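Local coordinates for protein mevalonate 3-kinase (Thermoplasma acidophilum, PDB 4RKS) that phosphorylates (R)-mevalonate with ATP to give mevalonate 3-phosphate, in an alternative mevalonate pathway to isoprenoids, at residues A[202-205]-A[209-212]; A[212-217]-A[258-263]; A[47-52]-A[177-182]; A[278-283]-A[289-294]. All blocks are in the same frame, centred on the assembly; numbering follows the deposited sequence.

Contact 1 of 4, residues A[202-205]-A[209-212]; sequences YQRN and VIHQ. With MEV ((R)-mevalonate), chain C; SO4 (sulfate ion), chain D.
This is a thin contact between a loop and the helix it leads into, with Ile-210 touching Arg-204 and Asn-205 beside the substrate site of this GHMP-family kinase. The loop follows strand 193-199 and runs into helix 207-214. One methyl, CD1 of Ile-210, makes the contact. CD1 stands anti to CA (chi2 172°), which carries the methyl out to the loop. Ile-210 CD1 lies 4.1 Å from Asn-205 O and 4.2 Å from Arg-204 NH2, meeting the guanidinium obliquely. The same methyl is 3.9 Å from C6, the methyl of the bound mevalonate. One methyl thus touches both the substrate and Arg-204, a residue that binds ATP.

Arg-204 folds back on its own loop. Its NE donates a nearly straight bond to Asn-205 O (3.1 Å, 163°), and NH2 adds a weak one to the same oxygen. NE stands above the carbonyl plane, but the oxygen lies in the plane of the guanidinium. Next along the helix, His-211 turns its ring edge to mevalonate O8, and its NE2 is hydrogen-bonded to Glu-159. Earlier in the loop, Gln-203 N donates to O2 of a sulfate at 2.8 Å.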
loop_
_atom_site.group_PDB
_atom_site.type_symbol
_atom_site.label_atom_id
_atom_site.label_comp_id
_atom_site.label_asym_id
_atom_site.label_seq_id
_atom_site.Cartn_x
_atom_site.Cartn_y
_atom_site.Cartn_z
ATOM N N TYR A 202 5.917 -1.385 -19.201
ATOM C CA TYR A 202 5.096 -0.253 -19.638
ATOM C C TYR A 202 5.164 0.909 -18.652
ATOM O O TYR A 202 5.108 0.701 -17.438
ATOM C CB TYR A 202 3.636 -0.660 -19.808
ATOM C CG TYR A 202 3.405 -1.796 -20.771
ATOM C CD1 TYR A 202 3.364 -1.575 -22.144
ATOM C CD2 TYR A 202 3.206 -3.083 -20.309
ATOM C CE1 TYR A 202 3.136 -2.608 -23.024
ATOM C CE2 TYR A 202 2.980 -4.125 -21.184
ATOM C CZ TYR A 202 2.948 -3.884 -22.539
ATOM O OH TYR A 202 2.716 -4.930 -23.404
ATOM N N GLN A 203 5.283 2.128 -19.175
ATOM C CA GLN A 203 5.276 3.321 -18.335
ATOM C C GLN A 203 3.910 3.438 -17.679
ATOM O O GLN A 203 2.886 3.284 -18.344
ATOM C CB GLN A 203 5.599 4.575 -19.151
ATOM N N ARG A 204 3.893 3.697 -16.377
ATOM C CA ARG A 204 2.641 3.671 -15.629
ATOM C C ARG A 204 1.946 5.028 -15.576
ATOM O O ARG A 204 2.587 6.078 -15.647
ATOM C CB ARG A 204 2.880 3.171 -14.203
ATOM C CG ARG A 204 3.671 4.132 -13.322
ATOM C CD ARG A 204 3.485 3.786 -11.852
ATOM N NE ARG A 204 2.122 4.048 -11.394
ATOM C CZ ARG A 204 1.582 3.534 -10.290
ATOM N NH1 ARG A 204 2.284 2.704 -9.528
ATOM N NH2 ARG A 204 0.332 3.847 -9.954
ATOM N N ASN A 205 0.624 4.991 -15.461
ATOM C CA ASN A 205 -0.145 6.178 -15.143
ATOM C C ASN A 205 0.089 6.538 -13.689
ATOM O O ASN A 205 -0.115 5.695 -12.809
ATOM C CB ASN A 205 -1.634 5.947 -15.385
ATOM C CG ASN A 205 -1.934 5.442 -16.781
ATOM O OD1 ASN A 205 -1.772 4.255 -17.076
ATOM N ND2 ASN A 205 -2.395 6.337 -17.643
ATOM N N VAL A 209 -3.198 10.862 -11.541
ATOM C CA VAL A 209 -4.036 10.786 -12.732
ATOM C C VAL A 209 -5.202 9.830 -12.513
ATOM O O VAL A 209 -6.323 10.092 -12.951
ATOM C CB VAL A 209 -3.229 10.325 -13.958
ATOM C CG1 VAL A 209 -4.117 10.252 -15.188
ATOM C CG2 VAL A 209 -2.052 11.261 -14.192
ATOM N N ILE A 210 -4.930 8.722 -11.825
ATOM C CA ILE A 210 -5.969 7.750 -11.499
ATOM C C ILE A 210 -7.044 8.412 -10.629
ATOM O O ILE A 210 -8.222 8.430 -10.987
ATOM C CB ILE A 210 -5.383 6.505 -10.788
ATOM C CG1 ILE A 210 -4.480 5.716 -11.752
ATOM C CG2 ILE A 210 -6.508 5.623 -10.252
ATOM C CD1 ILE A 210 -3.674 4.568 -11.107
ATOM N N HIS A 211 -6.631 8.966 -9.493
ATOM C CA HIS A 211 -7.541 9.695 -8.613
ATOM C C HIS A 211 -8.279 10.830 -9.334
ATOM O O HIS A 211 -9.496 10.982 -9.206
ATOM C CB HIS A 211 -6.768 10.254 -7.408
ATOM C CG HIS A 211 -6.261 9.198 -6.478
ATOM N ND1 HIS A 211 -6.998 8.081 -6.150
ATOM C CD2 HIS A 211 -5.084 9.081 -5.818
ATOM C CE1 HIS A 211 -6.300 7.325 -5.320
ATOM N NE2 HIS A 211 -5.135 7.909 -5.103
ATOM N N GLN A 212 -7.545 11.627 -10.097
ATOM C CA GLN A 212 -8.152 12.770 -10.783
ATOM C C GLN A 212 -9.202 12.335 -11.819
ATOM O O GLN A 212 -10.266 12.937 -11.925
ATOM C CB GLN A 212 -7.065 13.622 -11.453
ATOM C CG GLN A 212 -7.577 14.917 -12.083
ATOM C CD GLN A 212 -6.462 15.800 -12.635
ATOM O OE1 GLN A 212 -5.320 15.359 -12.803
ATOM N NE2 GLN A 212 -6.793 17.058 -12.919
HETATM C C8 MEV C . -4.028 3.664 -3.940
HETATM O O8 MEV C . -3.863 4.998 -3.499
HETATM C C2 MEV C . -4.259 3.692 -5.435
HETATM C C3 MEV C . -4.129 2.378 -6.185
HETATM O O7 MEV C . -2.948 1.687 -5.870
HETATM C C4 MEV C . -5.312 1.467 -5.900
HETATM C C5 MEV C . -5.161 0.658 -4.625
HETATM O O3 MEV C . -4.090 0.035 -4.357
HETATM O O4 MEV C . -6.111 0.628 -3.808
HETATM C C6 MEV C . -4.101 2.722 -7.658
HETATM S S SO4 D . 5.176 2.600 -22.901
HETATM O O1 SO4 D . 4.227 2.322 -23.977
HETATM O O2 SO4 D . 4.441 3.040 -21.723
HETATM O O3 SO4 D . 5.938 1.392 -22.589
HETATM O O4 SO4 D . 6.097 3.655 -23.313
#

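Contact 2 of 4, residues A[212-217]-A[258-263]; sequences QNIVRS and HSILRG
Ser-217 OG has two polar partners, a water and the backbone N of Leu-219, and it also touches Ile-260 across the contact. Water 1 lies 2.5 Å from Ser-217 OG and donates to Ile-260 O at 2.7 Å. This water bridges the two segments, which have no direct hydrogen bond between them. The bond to Leu-219 N is a cap, in the turn that leads into helix 220-238. With OG anti to the backbone N (chi1 176°), the hydroxyl also comes against the CG2 methyl of Ile-260, 3.6 Å from OG.

The rest of the contact is apolar. The same CG2 also meets CG1 of Ile-214, 4.0 Å away. Leu-261 adds its CD2, 3.8 Å from both CB and CG1 of Ile-214. The Ile-214 side chain crosses both partners at a slant, and its CG1 touches a methyl of each. Ile-214 also opens a type I beta turn that closes at Ser-217, where Ser-217 N is hydrogen-bonded to Ile-214 O at 3.2 Å. One short turn thus supplies both the apolar and the polar half of the contact.

The contact joins the C-terminal part of helix 207-214 and the turn after it to the last turn of helix 243-262. Helix 220-238 packs against both helices, through Tyr-220 on Ile-214 and Arg-223 on Ile-260.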
loop_
_atom_site.group_PDB
_atom_site.type_symbol
_atom_site.label_atom_id
_atom_site.label_comp_id
_atom_site.label_asym_id
_atom_site.label_seq_id
_atom_site.Cartn_x
_atom_site.Cartn_y
_atom_site.Cartn_z
ATOM N N GLN A 212 -7.545 11.627 -10.097
ATOM C CA GLN A 212 -8.152 12.770 -10.783
ATOM C C GLN A 212 -9.202 12.335 -11.819
ATOM O O GLN A 212 -10.266 12.937 -11.925
ATOM C CB GLN A 212 -7.065 13.622 -11.453
ATOM C CG GLN A 212 -7.577 14.917 -12.083
ATOM C CD GLN A 212 -6.462 15.800 -12.635
ATOM O OE1 GLN A 212 -5.320 15.359 -12.803
ATOM N NE2 GLN A 212 -6.793 17.058 -12.919
ATOM N N ASN A 213 -8.934 11.276 -12.569
ATOM C CA ASN A 213 -9.869 10.920 -13.646
ATOM C C ASN A 213 -11.026 10.007 -13.231
ATOM O O ASN A 213 -12.131 10.143 -13.752
ATOM C CB ASN A 213 -9.110 10.285 -14.803
ATOM C CG ASN A 213 -8.334 11.302 -15.600
ATOM O OD1 ASN A 213 -8.763 11.733 -16.670
ATOM N ND2 ASN A 213 -7.198 11.713 -15.073
ATOM N N ILE A 214 -10.791 9.091 -12.289
ATOM C CA ILE A 214 -11.825 8.125 -11.936
ATOM C C ILE A 214 -13.111 8.801 -11.458
ATOM O O ILE A 214 -14.207 8.314 -11.721
ATOM C CB ILE A 214 -11.358 7.124 -10.854
ATOM C CG1 ILE A 214 -12.216 5.862 -10.937
ATOM C CG2 ILE A 214 -11.407 7.751 -9.424
ATOM C CD1 ILE A 214 -12.030 4.906 -9.793
ATOM N N VAL A 215 -12.987 9.941 -10.790
ATOM C CA VAL A 215 -14.160 10.623 -10.252
ATOM C C VAL A 215 -14.988 11.272 -11.376
ATOM O O VAL A 215 -16.132 11.677 -11.173
ATOM C CB VAL A 215 -13.744 11.685 -9.195
ATOM C CG1 VAL A 215 -14.961 12.223 -8.457
ATOM C CG2 VAL A 215 -12.767 11.069 -8.184
ATOM N N ARG A 216 -14.427 11.351 -12.573
ATOM C CA ARG A 216 -15.188 11.927 -13.684
ATOM C C ARG A 216 -16.245 10.965 -14.247
ATOM O O ARG A 216 -17.179 11.392 -14.940
ATOM C CB ARG A 216 -14.239 12.375 -14.793
ATOM C CG ARG A 216 -13.391 13.569 -14.403
ATOM C CD ARG A 216 -12.271 13.811 -15.386
ATOM N NE ARG A 216 -11.505 14.986 -14.994
ATOM C CZ ARG A 216 -10.330 15.316 -15.506
ATOM N NH1 ARG A 216 -9.772 14.554 -16.435
ATOM N NH2 ARG A 216 -9.715 16.408 -15.085
ATOM N N SER A 217 -16.098 9.676 -13.944
ATOM C CA SER A 217 -16.989 8.638 -14.474
ATOM C C SER A 217 -18.412 8.675 -13.898
ATOM O O SER A 217 -18.614 8.861 -12.700
ATOM C CB SER A 217 -16.379 7.254 -14.227
ATOM O OG SER A 217 -17.258 6.229 -14.652
ATOM N N HIS A 258 -10.891 -1.443 -13.262
ATOM C CA HIS A 258 -10.175 -1.079 -14.477
ATOM C C HIS A 258 -11.094 -0.920 -15.688
ATOM O O HIS A 258 -10.720 -0.284 -16.674
ATOM C CB HIS A 258 -9.054 -2.079 -14.722
ATOM C CG HIS A 258 -7.913 -1.897 -13.770
ATOM N ND1 HIS A 258 -7.081 -0.803 -13.821
ATOM C CD2 HIS A 258 -7.502 -2.634 -12.710
ATOM C CE1 HIS A 258 -6.187 -0.885 -12.852
ATOM N NE2 HIS A 258 -6.417 -1.987 -12.163
ATOM N N SER A 259 -12.313 -1.440 -15.596
ATOM C CA SER A 259 -13.330 -1.115 -16.602
ATOM C C SER A 259 -13.785 0.345 -16.450
ATOM O O SER A 259 -14.013 1.044 -17.439
ATOM C CB SER A 259 -14.521 -2.068 -16.496
ATOM O OG SER A 259 -15.510 -1.754 -17.458
ATOM N N ILE A 260 -13.898 0.817 -15.211
ATOM C CA ILE A 260 -14.270 2.217 -14.987
ATOM C C ILE A 260 -13.162 3.172 -15.459
ATOM O O ILE A 260 -13.437 4.144 -16.154
ATOM C CB ILE A 260 -14.606 2.485 -13.508
ATOM C CG1 ILE A 260 -15.847 1.689 -13.115
ATOM C CG2 ILE A 260 -14.829 3.974 -13.267
ATOM C CD1 ILE A 260 -16.206 1.777 -11.662
ATOM N N LEU A 261 -11.913 2.871 -15.118
ATOM C CA LEU A 261 -10.785 3.693 -15.552
ATOM C C LEU A 261 -10.667 3.792 -17.082
ATOM O O LEU A 261 -10.471 4.883 -17.614
ATOM C CB LEU A 261 -9.476 3.163 -14.954
ATOM C CG LEU A 261 -9.305 3.455 -13.458
ATOM C CD1 LEU A 261 -8.022 2.850 -12.891
ATOM C CD2 LEU A 261 -9.347 4.945 -13.185
ATOM N N ARG A 262 -10.789 2.666 -17.784
ATOM C CA ARG A 262 -10.677 2.658 -19.245
ATOM C C ARG A 262 -11.698 3.589 -19.888
ATOM O O ARG A 262 -11.400 4.252 -20.876
ATOM C CB ARG A 262 -10.836 1.235 -19.806
ATOM C CG ARG A 262 -9.580 0.365 -19.662
ATOM C CD ARG A 262 -9.694 -0.958 -20.444
ATOM N NE ARG A 262 -10.865 -1.743 -20.042
ATOM C CZ ARG A 262 -10.858 -2.676 -19.094
ATOM N NH1 ARG A 262 -9.737 -2.956 -18.431
ATOM N NH2 ARG A 262 -11.975 -3.326 -18.803
ATOM N N GLY A 263 -12.895 3.647 -19.313
ATOM C CA GLY A 263 -13.921 4.561 -19.773
ATOM C C GLY A 263 -13.627 6.030 -19.506
ATOM O O GLY A 263 -14.346 6.896 -19.994
HETATM O O HOH W 1 -15.963 5.090 -16.515
#

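Contact 3 of 4, residues A[47-52]-A[177-182]; sequences RTPLHT and FHAYTE
No aromatic face carries this contact in the N-terminal domain of the GHMP kinase fold. The CB of Phe-177 points away from the facing loop, and the residue meets Thr-48 through its backbone instead. The His-51 ring is tied within its own loop: ND1 donates to Thr-52 O at 2.8 Å, with that oxygen close to the ring plane. The contact sets the loop before strand 53-59 against the start of the second strand of the beta hairpin formed by strands 169-174 and 179-185.

Thr-48 reaches across with its methyl. With OG1 beside the backbone N (chi1 -53°), CG2 is left anti to it and lies 4.2 Å from Phe-177 O. The packing is light and has no hydrogen bond across it. Arg-155 touches both Pro-49 and Ala-179, and Pro-49 also rests on Leu-38, a substrate-binding residue. Ala-179 CB points toward the loop and meets two neighbours there, Thr-48 CG2 at 4.3 Å and the ring carbon CD of Pro-49 at 4.2 Å.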
loop_
_atom_site.group_PDB
_atom_site.type_symbol
_atom_site.label_atom_id
_atom_site.label_comp_id
_atom_site.label_asym_id
_atom_site.label_seq_id
_atom_site.Cartn_x
_atom_site.Cartn_y
_atom_site.Cartn_z
ATOM N N ARG A 47 -5.712 14.403 1.745
ATOM C CA ARG A 47 -5.743 13.181 0.942
ATOM C C ARG A 47 -6.616 12.075 1.523
ATOM O O ARG A 47 -6.324 10.896 1.338
ATOM C CB ARG A 47 -4.320 12.662 0.713
ATOM C CG ARG A 47 -3.366 13.706 0.136
ATOM C CD ARG A 47 -2.245 13.034 -0.636
ATOM N NE ARG A 47 -2.752 12.454 -1.876
ATOM C CZ ARG A 47 -1.989 11.967 -2.852
ATOM N NH1 ARG A 47 -0.667 11.974 -2.740
ATOM N NH2 ARG A 47 -2.551 11.470 -3.941
ATOM N N THR A 48 -7.706 12.452 2.188
ATOM C CA THR A 48 -8.692 11.472 2.655
ATOM C C THR A 48 -9.324 10.682 1.491
ATOM O O THR A 48 -9.783 11.273 0.522
ATOM C CB THR A 48 -9.805 12.167 3.463
ATOM O OG1 THR A 48 -9.206 12.956 4.494
ATOM C CG2 THR A 48 -10.762 11.150 4.098
ATOM N N PRO A 49 -9.334 9.338 1.583
ATOM C CA PRO A 49 -9.972 8.487 0.563
ATOM C C PRO A 49 -11.462 8.810 0.384
ATOM O O PRO A 49 -12.170 8.923 1.383
ATOM C CB PRO A 49 -9.804 7.072 1.127
ATOM C CG PRO A 49 -8.630 7.163 2.034
ATOM C CD PRO A 49 -8.691 8.537 2.642
ATOM N N LEU A 50 -11.929 8.946 -0.853
ATOM C CA LEU A 50 -13.341 9.265 -1.080
ATOM C C LEU A 50 -14.269 8.121 -0.700
ATOM O O LEU A 50 -15.452 8.333 -0.441
ATOM C CB LEU A 50 -13.576 9.649 -2.538
ATOM C CG LEU A 50 -13.295 11.110 -2.874
ATOM C CD1 LEU A 50 -13.584 11.385 -4.336
ATOM C CD2 LEU A 50 -14.110 12.038 -1.977
ATOM N N HIS A 51 -13.741 6.900 -0.669
ATOM C CA HIS A 51 -14.588 5.754 -0.382
ATOM C C HIS A 51 -13.817 4.631 0.302
ATOM O O HIS A 51 -12.593 4.703 0.443
ATOM C CB HIS A 51 -15.245 5.246 -1.672
ATOM C CG HIS A 51 -14.295 4.604 -2.642
ATOM N ND1 HIS A 51 -13.807 3.324 -2.475
ATOM C CD2 HIS A 51 -13.771 5.054 -3.812
ATOM C CE1 HIS A 51 -13.019 3.014 -3.491
ATOM N NE2 HIS A 51 -12.975 4.049 -4.314
ATOM N N THR A 52 -14.539 3.600 0.729
ATOM C CA THR A 52 -13.937 2.478 1.466
ATOM C C THR A 52 -13.035 1.608 0.574
ATOM O O THR A 52 -13.376 1.336 -0.570
ATOM C CB THR A 52 -15.034 1.604 2.102
ATOM O OG1 THR A 52 -15.737 2.375 3.084
ATOM C CG2 THR A 52 -14.455 0.351 2.757
ATOM N N PHE A 177 -14.901 12.002 4.522
ATOM C CA PHE A 177 -14.618 13.011 5.544
ATOM C C PHE A 177 -13.805 12.418 6.679
ATOM O O PHE A 177 -12.860 13.029 7.165
ATOM C CB PHE A 177 -15.915 13.597 6.109
ATOM C CG PHE A 177 -16.846 14.134 5.064
ATOM C CD1 PHE A 177 -16.631 15.388 4.504
ATOM C CD2 PHE A 177 -17.940 13.390 4.645
ATOM C CE1 PHE A 177 -17.483 15.887 3.539
ATOM C CE2 PHE A 177 -18.803 13.883 3.676
ATOM C CZ PHE A 177 -18.575 15.134 3.123
ATOM N N HIS A 178 -14.204 11.225 7.105
ATOM C CA HIS A 178 -13.524 10.494 8.156
ATOM C C HIS A 178 -13.173 9.103 7.661
ATOM O O HIS A 178 -14.001 8.433 7.050
ATOM C CB HIS A 178 -14.397 10.425 9.408
ATOM C CG HIS A 178 -14.759 11.775 9.951
ATOM N ND1 HIS A 178 -15.975 12.377 9.706
ATOM C CD2 HIS A 178 -14.048 12.656 10.696
ATOM C CE1 HIS A 178 -16.004 13.562 10.291
ATOM N NE2 HIS A 178 -14.847 13.756 10.897
ATOM N N ALA A 179 -11.939 8.680 7.921
ATOM C CA ALA A 179 -11.476 7.358 7.498
ATOM C C ALA A 179 -10.860 6.612 8.676
ATOM O O ALA A 179 -10.212 7.208 9.563
ATOM C CB ALA A 179 -10.477 7.471 6.347
ATOM N N TYR A 180 -11.063 5.300 8.688
ATOM C CA TYR A 180 -10.597 4.483 9.794
ATOM C C TYR A 180 -10.145 3.087 9.327
ATOM O O TYR A 180 -10.908 2.356 8.698
ATOM C CB TYR A 180 -11.707 4.379 10.856
ATOM C CG TYR A 180 -11.285 3.633 12.102
ATOM C CD1 TYR A 180 -11.430 2.252 12.192
ATOM C CD2 TYR A 180 -10.723 4.309 13.183
ATOM C CE1 TYR A 180 -11.030 1.559 13.331
ATOM C CE2 TYR A 180 -10.325 3.628 14.329
ATOM C CZ TYR A 180 -10.478 2.256 14.396
ATOM O OH TYR A 180 -10.084 1.575 15.528
ATOM N N THR A 181 -8.898 2.722 9.641
ATOM C CA THR A 181 -8.322 1.453 9.175
ATOM C C THR A 181 -8.413 0.382 10.268
ATOM O O THR A 181 -8.013 0.602 11.406
ATOM C CB THR A 181 -6.857 1.606 8.739
ATOM O OG1 THR A 181 -6.780 2.469 7.598
ATOM C CG2 THR A 181 -6.243 0.237 8.384
ATOM N N GLU A 182 -8.939 -0.775 9.895
ATOM C CA GLU A 182 -9.152 -1.881 10.818
ATOM C C GLU A 182 -8.382 -3.124 10.347
ATOM O O GLU A 182 -8.412 -3.458 9.160
ATOM C CB GLU A 182 -10.664 -2.181 10.920
ATOM C CG GLU A 182 -11.021 -3.526 11.537
ATOM C CD GLU A 182 -12.527 -3.840 11.519
ATOM O OE1 GLU A 182 -13.297 -3.221 10.740
ATOM O OE2 GLU A 182 -12.932 -4.733 12.291
#

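Contact 4 of 4, residues A[278-283]-A[289-294]; sequences SYLKLI and NAYIVT. With MEV ((R)-mevalonate), chain C.
A helix packed antiparallel on the strand that follows it forms this buried contact in the C-terminal domain, with Leu-280 and Ile-283 facing Asn-289 and Tyr-291. The axes of helix 278-283 and strand 289-292 approach to 8.7 Å at an angle of 160°, as the chain turns back on itself through a short loop.

The Asn-289 amide ties the strand to the end of the helix. Its ND2 donates an almost straight bond to Leu-280 O (3.3 Å, 174°). That oxygen lies in the amide plane, whereas ND2 is tilted from the plane of the carbonyl. ND2 also donates to water 2 at 2.6 Å, and this water makes a weak bond to Ile-283 O. OD1 is taken by Arg-284 NH2, just past the helix end, so both ends of the amide are held and its rotation is fixed. A leucine here would probably leave Leu-280 O without this donor and Arg-284 without its acceptor, loosening the tie between helix end and strand.

Apolar contacts complete the packing. CG1 of Ile-283 lies 3.9 Å from Asn-289 ND2, the two side chains crossing at about a right angle. Further along the strand, Thr-294 lines the mevalonate pocket. Nearer the helix, the Leu-280 CD1 methyl packs against Tyr-291 CB at 3.9 Å.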
loop_
_atom_site.group_PDB
_atom_site.type_symbol
_atom_site.label_atom_id
_atom_site.label_comp_id
_atom_site.label_asym_id
_atom_site.label_seq_id
_atom_site.Cartn_x
_atom_site.Cartn_y
_atom_site.Cartn_z
ATOM N N SER A 278 -5.067 -13.792 -19.675
ATOM C CA SER A 278 -5.772 -14.819 -20.437
ATOM C C SER A 278 -5.211 -16.216 -20.145
ATOM O O SER A 278 -5.964 -17.182 -20.035
ATOM C CB SER A 278 -5.697 -14.528 -21.940
ATOM O OG SER A 278 -6.277 -13.271 -22.246
ATOM N N TYR A 279 -3.894 -16.321 -20.031
ATOM C CA TYR A 279 -3.267 -17.596 -19.696
ATOM C C TYR A 279 -3.672 -18.023 -18.287
ATOM O O TYR A 279 -3.919 -19.208 -18.042
ATOM C CB TYR A 279 -1.745 -17.502 -19.813
ATOM C CG TYR A 279 -0.986 -18.685 -19.229
ATOM C CD1 TYR A 279 -0.953 -19.919 -19.883
ATOM C CD2 TYR A 279 -0.283 -18.562 -18.033
ATOM C CE1 TYR A 279 -0.248 -20.999 -19.348
ATOM C CE2 TYR A 279 0.422 -19.629 -17.493
ATOM C CZ TYR A 279 0.438 -20.846 -18.151
ATOM O OH TYR A 279 1.138 -21.901 -17.602
ATOM N N LEU A 280 -3.743 -17.050 -17.373
ATOM C CA LEU A 280 -4.149 -17.308 -15.990
ATOM C C LEU A 280 -5.529 -17.963 -15.950
ATOM O O LEU A 280 -5.770 -18.875 -15.161
ATOM C CB LEU A 280 -4.141 -16.001 -15.161
ATOM C CG LEU A 280 -2.757 -15.391 -14.897
ATOM C CD1 LEU A 280 -2.836 -14.103 -14.059
ATOM C CD2 LEU A 280 -1.852 -16.404 -14.238
ATOM N N LYS A 281 -6.424 -17.496 -16.813
ATOM C CA LYS A 281 -7.751 -18.083 -16.954
ATOM C C LYS A 281 -7.687 -19.560 -17.371
ATOM O O LYS A 281 -8.537 -20.363 -16.996
ATOM C CB LYS A 281 -8.560 -17.284 -17.976
ATOM C CG LYS A 281 -10.051 -17.530 -17.963
ATOM C CD LYS A 281 -10.751 -16.545 -18.899
ATOM C CE LYS A 281 -12.245 -16.445 -18.622
ATOM N NZ LYS A 281 -12.983 -17.670 -19.032
ATOM N N LEU A 282 -6.667 -19.906 -18.149
ATOM C CA LEU A 282 -6.489 -21.272 -18.629
ATOM C C LEU A 282 -6.046 -22.213 -17.511
ATOM O O LEU A 282 -6.668 -23.245 -17.279
ATOM C CB LEU A 282 -5.473 -21.304 -19.770
ATOM C CG LEU A 282 -5.050 -22.688 -20.277
ATOM C CD1 LEU A 282 -6.231 -23.432 -20.886
ATOM C CD2 LEU A 282 -3.899 -22.576 -21.274
ATOM N N ILE A 283 -4.977 -21.852 -16.809
ATOM C CA ILE A 283 -4.458 -22.724 -15.762
ATOM C C ILE A 283 -5.321 -22.728 -14.509
ATOM O O ILE A 283 -5.136 -23.585 -13.641
ATOM C CB ILE A 283 -3.022 -22.351 -15.376
ATOM C CG1 ILE A 283 -2.907 -20.864 -15.056
ATOM C CG2 ILE A 283 -2.086 -22.687 -16.509
ATOM C CD1 ILE A 283 -1.480 -20.426 -14.741
ATOM N N ASN A 289 -5.981 -19.991 -8.894
ATOM C CA ASN A 289 -5.307 -18.709 -8.774
ATOM C C ASN A 289 -6.338 -17.605 -8.874
ATOM O O ASN A 289 -7.480 -17.847 -9.272
ATOM C CB ASN A 289 -4.231 -18.524 -9.841
ATOM C CG ASN A 289 -4.807 -18.231 -11.213
ATOM O OD1 ASN A 289 -5.278 -17.122 -11.487
ATOM N ND2 ASN A 289 -4.773 -19.229 -12.087
ATOM N N ALA A 290 -5.914 -16.399 -8.504
ATOM C CA ALA A 290 -6.684 -15.172 -8.697
ATOM C C ALA A 290 -5.682 -14.043 -8.850
ATOM O O ALA A 290 -4.628 -14.068 -8.201
ATOM C CB ALA A 290 -7.619 -14.913 -7.525
ATOM N N TYR A 291 -5.986 -13.054 -9.689
ATOM C CA TYR A 291 -5.034 -11.962 -9.903
ATOM C C TYR A 291 -5.590 -10.598 -9.495
ATOM O O TYR A 291 -6.793 -10.406 -9.440
ATOM C CB TYR A 291 -4.596 -11.900 -11.370
ATOM C CG TYR A 291 -5.618 -11.250 -12.266
ATOM C CD1 TYR A 291 -6.625 -12.005 -12.856
ATOM C CD2 TYR A 291 -5.580 -9.887 -12.527
ATOM C CE1 TYR A 291 -7.566 -11.418 -13.667
ATOM C CE2 TYR A 291 -6.519 -9.293 -13.337
ATOM C CZ TYR A 291 -7.509 -10.060 -13.902
ATOM O OH TYR A 291 -8.443 -9.469 -14.713
ATOM N N ILE A 292 -4.676 -9.660 -9.246
ATOM C CA ILE A 292 -4.979 -8.263 -8.924
ATOM C C ILE A 292 -4.113 -7.340 -9.794
ATOM O O ILE A 292 -2.947 -7.640 -10.031
ATOM C CB ILE A 292 -4.709 -7.955 -7.427
ATOM C CG1 ILE A 292 -5.652 -8.749 -6.522
ATOM C CG2 ILE A 292 -4.815 -6.439 -7.125
ATOM C CD1 ILE A 292 -5.222 -8.751 -5.069
ATOM N N VAL A 293 -4.683 -6.234 -10.274
ATOM C CA VAL A 293 -3.900 -5.160 -10.885
ATOM C C VAL A 293 -4.252 -3.860 -10.167
ATOM O O VAL A 293 -5.427 -3.519 -10.082
ATOM C CB VAL A 293 -4.194 -5.007 -12.403
ATOM C CG1 VAL A 293 -3.389 -3.858 -12.999
ATOM C CG2 VAL A 293 -3.935 -6.329 -13.149
ATOM N N THR A 294 -3.262 -3.141 -9.642
ATOM C CA THR A 294 -3.557 -1.877 -8.958
ATOM C C THR A 294 -3.332 -0.708 -9.924
ATOM O O THR A 294 -4.030 -0.604 -10.916
ATOM C CB THR A 294 -2.716 -1.708 -7.656
ATOM O OG1 THR A 294 -1.310 -1.724 -7.960
ATOM C CG2 THR A 294 -3.018 -2.845 -6.686
HETATM C C8 MEV C . -4.028 3.664 -3.940
HETATM O O8 MEV C . -3.863 4.998 -3.499
HETATM C C2 MEV C . -4.259 3.692 -5.435
HETATM C C3 MEV C . -4.129 2.378 -6.185
HETATM O O7 MEV C . -2.948 1.687 -5.870
HETATM C C4 MEV C . -5.312 1.467 -5.900
HETATM C C5 MEV C . -5.161 0.658 -4.625
HETATM O O3 MEV C . -4.090 0.035 -4.357
HETATM O O4 MEV C . -6.111 0.628 -3.808
HETATM C C6 MEV C . -4.101 2.722 -7.658
HETATM O O HOH W 2 -3.737 -21.553 -11.891
#

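Overall arrangement
Contacts 2 and 4 are buried, while contacts 1 and 3 are only partly so. Contacts 1 and 2 share helix 207-214 and Gln-212, and they touch where Ile-210 packs on Leu-261. Contact 2 meets contact 4 through His-258 NE2, probably hydrogen-bonded to Val-293 O. Contact 3 lies in the N-terminal domain. It touches contact 1 through Arg-47 against His-211, and contact 2 through Leu-50 against Val-215, but does not touch contact 4. Contacts 1 and 4 both touch mevalonate, each with one segment. The chemistry differs with place: contact 4 has a direct hydrogen bond across it, contact 2 a water bridge, and contacts 1 and 3 only light packing.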